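Local structure of malonate decarboxylase subunit alpha (Acinetobacter baumannii ATCC 17978, 6MPR) at residues A[444-448]-A[501-506]; A[376-382]-A[449-454]; A[156-161]-A[184-188]. The protein is the alpha subunit of malonate decarboxylase and probably acts as the transferase that passes the acyl carrier protein from its acetyl thioester to malonate, releasing acetate. All blocks are in the same frame, centred on the assembly; numbering follows the deposited sequence.

Contact 1 (A[444-448]-A[501-506]); sequences TFVDR and AGVTSI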
loop_
_atom_site.group_PDB
_atom_site.type_symbol
_atom_site.label_atom_id
_atom_site.label_comp_id
_atom_site.label_asym_id
_atom_site.label_seq_id
_atom_site.Cartn_x
_atom_site.Cartn_y
_atom_site.Cartn_z
ATOM N N THR A 444 26.298 -18.299 1.784
ATOM C CA THR A 444 24.955 -17.752 1.702
ATOM C C THR A 444 23.917 -18.828 1.959
ATOM O O THR A 444 22.935 -18.608 2.684
ATOM C CB THR A 444 24.719 -17.132 0.332
ATOM O OG1 THR A 444 25.698 -16.111 0.107
ATOM C CG2 THR A 444 23.326 -16.554 0.264
ATOM N N PHE A 445 24.131 -20.000 1.395
ATOM C CA PHE A 445 23.184 -21.095 1.505
ATOM C C PHE A 445 23.531 -21.922 2.735
ATOM O O PHE A 445 24.661 -22.414 2.865
ATOM C CB PHE A 445 23.192 -21.908 0.210
ATOM C CG PHE A 445 22.687 -21.125 -0.960
ATOM C CD1 PHE A 445 21.321 -20.966 -1.160
ATOM C CD2 PHE A 445 23.569 -20.476 -1.814
ATOM C CE1 PHE A 445 20.839 -20.216 -2.214
ATOM C CE2 PHE A 445 23.094 -19.713 -2.868
ATOM C CZ PHE A 445 21.725 -19.589 -3.073
ATOM N N VAL A 446 22.568 -22.034 3.651
ATOM C CA VAL A 446 22.747 -22.681 4.946
ATOM C C VAL A 446 21.600 -23.650 5.189
ATOM O O VAL A 446 20.476 -23.433 4.731
ATOM C CB VAL A 446 22.808 -21.664 6.103
ATOM C CG1 VAL A 446 24.029 -20.767 5.971
ATOM C CG2 VAL A 446 21.516 -20.845 6.149
ATOM N N ASP A 447 21.889 -24.717 5.943
ATOM C CA ASP A 447 20.833 -25.647 6.331
ATOM C C ASP A 447 19.817 -24.996 7.264
ATOM O O ASP A 447 18.626 -25.330 7.214
ATOM C CB ASP A 447 21.438 -26.880 7.004
ATOM C CG ASP A 447 22.221 -27.755 6.041
ATOM O OD1 ASP A 447 21.864 -27.802 4.844
ATOM O OD2 ASP A 447 23.192 -28.405 6.487
ATOM N N ARG A 448 20.259 -24.073 8.113
ATOM C CA ARG A 448 19.391 -23.453 9.107
ATOM C C ARG A 448 19.699 -21.965 9.188
ATOM O O ARG A 448 20.848 -21.580 9.425
ATOM C CB ARG A 448 19.593 -24.109 10.482
ATOM C CG ARG A 448 18.832 -23.484 11.638
ATOM C CD ARG A 448 19.346 -24.040 12.963
ATOM N NE ARG A 448 18.628 -23.505 14.124
ATOM C CZ ARG A 448 17.500 -24.025 14.595
ATOM N NH1 ARG A 448 16.966 -25.091 14.002
ATOM N NH2 ARG A 448 16.903 -23.485 15.652
ATOM N N ALA A 501 23.935 -23.630 -6.018
ATOM C CA ALA A 501 24.463 -23.219 -4.728
ATOM C C ALA A 501 25.969 -23.446 -4.576
ATOM O O ALA A 501 26.494 -23.277 -3.472
ATOM C CB ALA A 501 23.699 -23.923 -3.605
ATOM N N GLY A 502 26.676 -23.803 -5.648
ATOM C CA GLY A 502 28.128 -23.872 -5.575
ATOM C C GLY A 502 28.617 -24.929 -4.597
ATOM O O GLY A 502 28.076 -26.036 -4.526
ATOM N N VAL A 503 29.663 -24.600 -3.841
ATOM C CA VAL A 503 30.248 -25.558 -2.903
ATOM C C VAL A 503 29.861 -25.241 -1.455
ATOM O O VAL A 503 30.540 -25.686 -0.526
ATOM C CB VAL A 503 31.776 -25.671 -3.062
ATOM C CG1 VAL A 503 32.136 -26.171 -4.455
ATOM C CG2 VAL A 503 32.462 -24.343 -2.779
ATOM N N THR A 504 28.773 -24.494 -1.244
ATOM C CA THR A 504 28.132 -24.473 0.070
ATOM C C THR A 504 27.663 -25.885 0.432
ATOM O O THR A 504 27.714 -26.805 -0.382
ATOM C CB THR A 504 26.930 -23.531 0.082
ATOM O OG1 THR A 504 25.926 -24.033 -0.811
ATOM C CG2 THR A 504 27.328 -22.129 -0.346
ATOM N N SER A 505 27.189 -26.053 1.674
ATOM C CA SER A 505 26.744 -27.381 2.091
ATOM C C SER A 505 25.596 -27.869 1.212
ATOM O O SER A 505 25.574 -29.033 0.794
ATOM C CB SER A 505 26.346 -27.376 3.572
ATOM O OG SER A 505 25.227 -26.542 3.808
ATOM N N ILE A 506 24.665 -26.976 0.881
ATOM C CA ILE A 506 23.570 -27.328 -0.016
ATOM C C ILE A 506 24.091 -27.639 -1.419
ATOM O O ILE A 506 23.690 -28.630 -2.038
ATOM C CB ILE A 506 22.524 -26.199 -0.009
ATOM C CG1 ILE A 506 21.930 -26.065 1.401
ATOM C CG2 ILE A 506 21.429 -26.456 -1.040
ATOM C CD1 ILE A 506 20.962 -24.899 1.578
HETATM O O HOH W 1 26.480 -23.810 4.081
#

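Contact 2 (A[376-382]-A[449-454]); sequences HSSTVTK and LDAIDV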
loop_
_atom_site.group_PDB
_atom_site.type_symbol
_atom_site.label_atom_id
_atom_site.label_comp_id
_atom_site.label_asym_id
_atom_site.label_seq_id
_atom_site.Cartn_x
_atom_site.Cartn_y
_atom_site.Cartn_z
ATOM N N HIS A 376 13.914 -19.747 2.067
ATOM C CA HIS A 376 13.679 -18.686 3.048
ATOM C C HIS A 376 14.937 -17.842 3.180
ATOM O O HIS A 376 16.044 -18.369 3.275
ATOM C CB HIS A 376 13.290 -19.265 4.406
ATOM C CG HIS A 376 12.041 -20.094 4.385
ATOM N ND1 HIS A 376 10.909 -19.727 3.692
ATOM C CD2 HIS A 376 11.743 -21.267 4.996
ATOM C CE1 HIS A 376 9.969 -20.642 3.866
ATOM N NE2 HIS A 376 10.452 -21.588 4.656
ATOM N N SER A 377 14.762 -16.532 3.201
ATOM C CA SER A 377 15.872 -15.598 3.078
ATOM C C SER A 377 15.842 -14.595 4.224
ATOM O O SER A 377 14.784 -14.077 4.582
ATOM C CB SER A 377 15.822 -14.863 1.733
ATOM O OG SER A 377 15.935 -15.767 0.638
ATOM N N SER A 378 17.011 -14.329 4.810
ATOM C CA SER A 378 17.077 -13.327 5.862
ATOM C C SER A 378 18.478 -12.734 5.918
ATOM O O SER A 378 19.457 -13.360 5.492
ATOM C CB SER A 378 16.697 -13.926 7.222
ATOM O OG SER A 378 16.830 -12.959 8.242
ATOM N N THR A 379 18.561 -11.507 6.423
ATOM C CA THR A 379 19.846 -10.891 6.732
ATOM C C THR A 379 20.113 -10.833 8.232
ATOM O O THR A 379 21.182 -10.368 8.639
ATOM C CB THR A 379 19.943 -9.483 6.135
ATOM O OG1 THR A 379 18.874 -8.677 6.643
ATOM C CG2 THR A 379 19.887 -9.534 4.600
ATOM N N VAL A 380 19.184 -11.307 9.064
ATOM C CA VAL A 380 19.445 -11.396 10.500
ATOM C C VAL A 380 20.460 -12.505 10.749
ATOM O O VAL A 380 20.343 -13.614 10.208
ATOM C CB VAL A 380 18.133 -11.633 11.270
ATOM C CG1 VAL A 380 18.409 -12.029 12.720
ATOM C CG2 VAL A 380 17.236 -10.396 11.208
ATOM N N THR A 381 21.494 -12.197 11.529
ATOM C CA THR A 381 22.451 -13.207 11.965
ATOM C C THR A 381 22.570 -13.162 13.481
ATOM O O THR A 381 22.055 -12.258 14.145
ATOM C CB THR A 381 23.838 -13.033 11.315
ATOM O OG1 THR A 381 24.334 -11.712 11.564
ATOM C CG2 THR A 381 23.772 -13.281 9.807
ATOM N N LYS A 382 23.281 -14.148 14.024
ATOM C CA LYS A 382 23.363 -14.315 15.471
ATOM C C LYS A 382 23.839 -13.031 16.150
ATOM O O LYS A 382 24.847 -12.436 15.758
ATOM C CB LYS A 382 24.302 -15.480 15.797
ATOM C CG LYS A 382 24.310 -15.889 17.268
ATOM C CD LYS A 382 25.303 -17.027 17.519
ATOM C CE LYS A 382 25.050 -17.710 18.857
ATOM N NZ LYS A 382 25.034 -16.745 19.987
ATOM N N LEU A 449 18.674 -21.136 8.993
ATOM C CA LEU A 449 18.847 -19.695 9.130
ATOM C C LEU A 449 19.201 -19.319 10.565
ATOM O O LEU A 449 18.592 -19.814 11.521
ATOM C CB LEU A 449 17.571 -18.965 8.713
ATOM C CG LEU A 449 17.123 -18.995 7.256
ATOM C CD1 LEU A 449 15.856 -18.181 7.099
ATOM C CD2 LEU A 449 18.211 -18.471 6.311
ATOM N N ASP A 450 20.192 -18.429 10.715
ATOM C CA ASP A 450 20.475 -17.833 12.025
ATOM C C ASP A 450 19.223 -17.239 12.642
ATOM O O ASP A 450 19.117 -17.144 13.871
ATOM C CB ASP A 450 21.501 -16.691 11.915
ATOM C CG ASP A 450 22.937 -17.159 11.786
ATOM O OD1 ASP A 450 23.202 -18.299 11.349
ATOM O OD2 ASP A 450 23.816 -16.336 12.124
ATOM N N ALA A 451 18.300 -16.764 11.793
ATOM C CA ALA A 451 17.136 -16.018 12.257
ATOM C C ALA A 451 16.307 -16.812 13.253
ATOM O O ALA A 451 15.693 -16.226 14.147
ATOM C CB ALA A 451 16.269 -15.614 11.065
ATOM N N ILE A 452 16.270 -18.140 13.113
ATOM C CA ILE A 452 15.453 -18.953 14.013
ATOM C C ILE A 452 15.944 -18.820 15.443
ATOM O O ILE A 452 15.160 -18.568 16.363
ATOM C CB ILE A 452 15.442 -20.424 13.573
ATOM C CG1 ILE A 452 14.904 -20.561 12.144
ATOM C CG2 ILE A 452 14.625 -21.223 14.567
ATOM C CD1 ILE A 452 15.230 -21.903 11.533
ATOM N N ASP A 453 17.251 -18.997 15.660
ATOM C CA ASP A 453 17.758 -18.868 17.026
ATOM C C ASP A 453 17.721 -17.420 17.518
ATOM O O ASP A 453 17.559 -17.188 18.725
ATOM C CB ASP A 453 19.173 -19.436 17.132
ATOM C CG ASP A 453 19.188 -20.954 17.214
ATOM O OD1 ASP A 453 18.104 -21.571 17.149
ATOM O OD2 ASP A 453 20.287 -21.534 17.339
ATOM N N VAL A 454 17.861 -16.433 16.620
ATOM C CA VAL A 454 17.712 -15.048 17.059
ATOM C C VAL A 454 16.299 -14.807 17.574
ATOM O O VAL A 454 16.102 -14.136 18.593
ATOM C CB VAL A 454 18.072 -14.061 15.933
ATOM C CG1 VAL A 454 17.693 -12.653 16.357
ATOM C CG2 VAL A 454 19.563 -14.121 15.624
HETATM O O HOH W 2 19.129 -15.729 9.129
#

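Contact 3 (A[156-161]-A[184-188]); sequences PNVVLS and LIEPA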
loop_
_atom_site.group_PDB
_atom_site.type_symbol
_atom_site.label_atom_id
_atom_site.label_comp_id
_atom_site.label_asym_id
_atom_site.label_seq_id
_atom_site.Cartn_x
_atom_site.Cartn_y
_atom_site.Cartn_z
ATOM N N PRO A 156 -0.010 7.795 16.547
ATOM C CA PRO A 156 1.108 8.473 17.212
ATOM C C PRO A 156 0.641 9.679 18.010
ATOM O O PRO A 156 -0.249 10.427 17.592
ATOM C CB PRO A 156 2.016 8.886 16.046
ATOM C CG PRO A 156 1.059 9.092 14.904
ATOM C CD PRO A 156 -0.029 8.043 15.094
ATOM N N ASN A 157 1.247 9.850 19.182
ATOM C CA ASN A 157 0.999 11.027 20.018
ATOM C C ASN A 157 1.874 12.209 19.643
ATOM O O ASN A 157 1.463 13.367 19.837
ATOM C CB ASN A 157 1.250 10.699 21.489
ATOM C CG ASN A 157 0.376 9.582 21.985
ATOM O OD1 ASN A 157 0.858 8.502 22.321
ATOM N ND2 ASN A 157 -0.926 9.842 22.059
ATOM N N VAL A 158 3.079 11.938 19.137
ATOM C CA VAL A 158 4.069 12.951 18.791
ATOM C C VAL A 158 4.764 12.488 17.518
ATOM O O VAL A 158 5.073 11.302 17.364
ATOM C CB VAL A 158 5.110 13.150 19.916
ATOM C CG1 VAL A 158 6.166 14.193 19.509
ATOM C CG2 VAL A 158 4.421 13.526 21.235
ATOM N N VAL A 159 4.999 13.415 16.602
ATOM C CA VAL A 159 5.815 13.145 15.423
ATOM C C VAL A 159 6.934 14.174 15.359
ATOM O O VAL A 159 6.674 15.384 15.404
ATOM C CB VAL A 159 4.976 13.156 14.134
ATOM C CG1 VAL A 159 5.864 12.894 12.930
ATOM C CG2 VAL A 159 3.865 12.097 14.203
ATOM N N LEU A 160 8.174 13.687 15.244
ATOM C CA LEU A 160 9.394 14.500 15.173
ATOM C C LEU A 160 9.992 14.293 13.786
ATOM O O LEU A 160 10.514 13.213 13.479
ATOM C CB LEU A 160 10.384 14.095 16.265
ATOM C CG LEU A 160 9.867 14.102 17.703
ATOM C CD1 LEU A 160 10.974 13.582 18.650
ATOM C CD2 LEU A 160 9.422 15.513 18.082
ATOM N N SER A 161 9.902 15.320 12.939
ATOM C CA SER A 161 10.225 15.195 11.524
ATOM C C SER A 161 11.177 16.305 11.108
ATOM O O SER A 161 11.481 17.217 11.876
ATOM C CB SER A 161 8.960 15.247 10.647
ATOM O OG SER A 161 8.135 14.126 10.866
ATOM N N LEU A 184 3.925 9.861 7.829
ATOM C CA LEU A 184 4.102 9.863 9.280
ATOM C C LEU A 184 3.325 10.996 9.940
ATOM O O LEU A 184 2.838 10.848 11.071
ATOM C CB LEU A 184 5.589 9.993 9.632
ATOM C CG LEU A 184 6.554 8.954 9.064
ATOM C CD1 LEU A 184 8.005 9.310 9.405
ATOM C CD2 LEU A 184 6.197 7.547 9.542
ATOM N N ILE A 185 3.243 12.157 9.278
ATOM C CA ILE A 185 2.647 13.328 9.917
ATOM C C ILE A 185 1.130 13.265 9.901
ATOM O O ILE A 185 0.487 13.589 10.906
ATOM C CB ILE A 185 3.167 14.611 9.242
ATOM C CG1 ILE A 185 4.653 14.797 9.573
ATOM C CG2 ILE A 185 2.347 15.823 9.685
ATOM C CD1 ILE A 185 5.317 15.930 8.795
ATOM N N GLU A 186 0.526 12.878 8.768
ATOM C CA GLU A 186 -0.932 12.939 8.664
ATOM C C GLU A 186 -1.652 12.227 9.803
ATOM O O GLU A 186 -2.595 12.808 10.356
ATOM C CB GLU A 186 -1.401 12.411 7.303
ATOM C CG GLU A 186 -2.920 12.319 7.226
ATOM C CD GLU A 186 -3.446 12.069 5.826
ATOM O OE1 GLU A 186 -2.671 12.233 4.844
ATOM O OE2 GLU A 186 -4.655 11.725 5.719
ATOM N N PRO A 187 -1.277 11.004 10.211
ATOM C CA PRO A 187 -2.020 10.358 11.313
ATOM C C PRO A 187 -2.056 11.172 12.597
ATOM O O PRO A 187 -3.085 11.195 13.287
ATOM C CB PRO A 187 -1.265 9.032 11.502
ATOM C CG PRO A 187 -0.782 8.708 10.108
ATOM C CD PRO A 187 -0.327 10.071 9.582
ATOM N N ALA A 188 -0.960 11.854 12.932
ATOM C CA ALA A 188 -0.915 12.696 14.126
ATOM C C ALA A 188 -1.666 14.004 13.929
ATOM O O ALA A 188 -2.345 14.489 14.844
ATOM C CB ALA A 188 0.534 13.003 14.490
#

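Contact 1 (A[444-448]-A[501-506])
This is a loop-to-turn packing contact in the half of the chain built on the mixed sheet. Segment 444-448 belongs to the loop between strand 429-433 and helix 450-458. Segment 501-506 is a turn that leads into the short helix 505-508. The centre of the contact is F445, whose ring packs one face on A501 at the start of the turn. The CB of A501 sits 4.2 Å from the centroid of the F445 ring and 24° off the normal. This is a CH-pi contact. The CB of F445 also meets I506 CD1 at 4.0 Å and T504 OG1 at 3.6 Å. I506 then reaches along the loop, so that its CD1 lies 3.5 Å from V446 O.

The turn from A501 to T504 is type II', with G502 at positive phi. Its backbone bond, T504 N to A501 O at 3.4 Å, is weak. T504 OG1 reinforces it by donating to A501 O at 2.8 Å. The same oxygen accepts from the backbone N of G507, so T504 is the N-cap of the helix and its hydroxyl has two uses. The outer edge is polar. Water 1 donates to F445 O at 2.6 Å and lies 3.0 Å from S505 OG, which it also joins by a hydrogen bond. It therefore bridges the two segments where no direct polar link is made.

F445 is further enclosed by L475 and T477 of strand 474-477 and by I497 of helix 490-499. I506 rests on A498 of that helix. On the loop side, the backbones of T444 and V446 bond to V371 of strand 370-371.

Contact 2 (A[376-382]-A[449-454])
A water is wedged between the two backbones where they come close. Water 2 donates to V380 O at 2.7 Å and accepts from A451 N at 3.0 Å. V380 O and A451 N are themselves 4.1 Å apart, so the water fills the gap. A451 is in the first turn of helix 450-458, and its N-H finds its partner in this water.

One direct hydrogen bond joins the segments. K382 N donates to D450 OD2 at 2.9 Å, with an angle of 152°. The acid of the helix start thus holds the loop backbone. The K382 side chain leads away.

Strand 377-378 pairs antiparallel with strand 370-371 in a two-stranded sheet. S378 bonds to Q370 there by backbone, and the Q370 side chain also holds D450 N. The loop bends at an ST turn that begins at S378, the end of strand 377-378. In it S378 OG accepts from V380 N at 3.0 Å, and it also bonds to P464 O. The turn brings V380 down onto the helix. V380 CG1 meets V454 CG1 at 3.8 Å, and the CB atoms of V380 and A451 are 4.4 Å apart.

L449 covers the strand end, with its CD1 3.9 Å from H376 CB. The H376 ring bonds to G469 N through ND1 and packs on L423 of the second subunit.

Contact 3 (A[156-161]-A[184-188])
Helix 184-188 packs along one face of strand 158-161, and the main bump is V159. The two short axes come within 8.3 Å and run roughly antiparallel, at 152°. V159, A188 and P156 are the compact side chains that meet here. V159 points at the helix and enters the hollow between L184, I185 and A188. Its CG2 touches A188 CB at 3.5 Å and L184 O at 3.5 Å. Its CG1 meets I185 CG1 at 4.0 Å and L184 CB at 4.4 Å. A188 has only a methyl group, which leaves room for the V159 branch. L184 O has no polar partner in the model and is covered here by the V159 methyl.

A second bump is the ring of P156, just before the strand. It fits against the P187-A188 corner of the helix. P156 CD is 3.9 Å from P187 CB, and P156 CG is 4.0 Å from A188 CB. At the other end, S161 OG lies 3.8 Å from I185 CG1, and its hydroxyl bonds to E65. The helix is kinked at P187, whose N has no hydrogen to give to the turn before.

V158 and L160 point away from the helix, and L160 packs on L75 and L79 of helix 73-79. E186 also points away and forms a salt bridge with R347 of the second subunit.

Strand 158-163, helix 181-189 and the neighbouring parallel strand 194-199 form a beta-alpha-beta crossover. This is the building unit of parallel alpha/beta sheets, consistent with a Rossmann-like fold.

From the N terminus, contact 3 comes first. It closes a loop of 22 residues between strand 158-163 and helix 181-189, in the parallel-sheet half. Contact 2 then opens at 376-382, contact 1 opens at 444-448, contact 2 closes at 449-454 and contact 1 at 501-506, so these two cross. Their segments 444-448 and 449-454 follow each other directly, and a salt bridge from R448 NH2 to D453 OD1 at 2.7 Å joins them. They tie the loop before helix 450-458 and the start of that helix to the 376-382 strand and loop and to the turn after helix 490-499. Contacts 1 and 3 lie on opposite sides of the chain's centre, their centres about 44 Å apart.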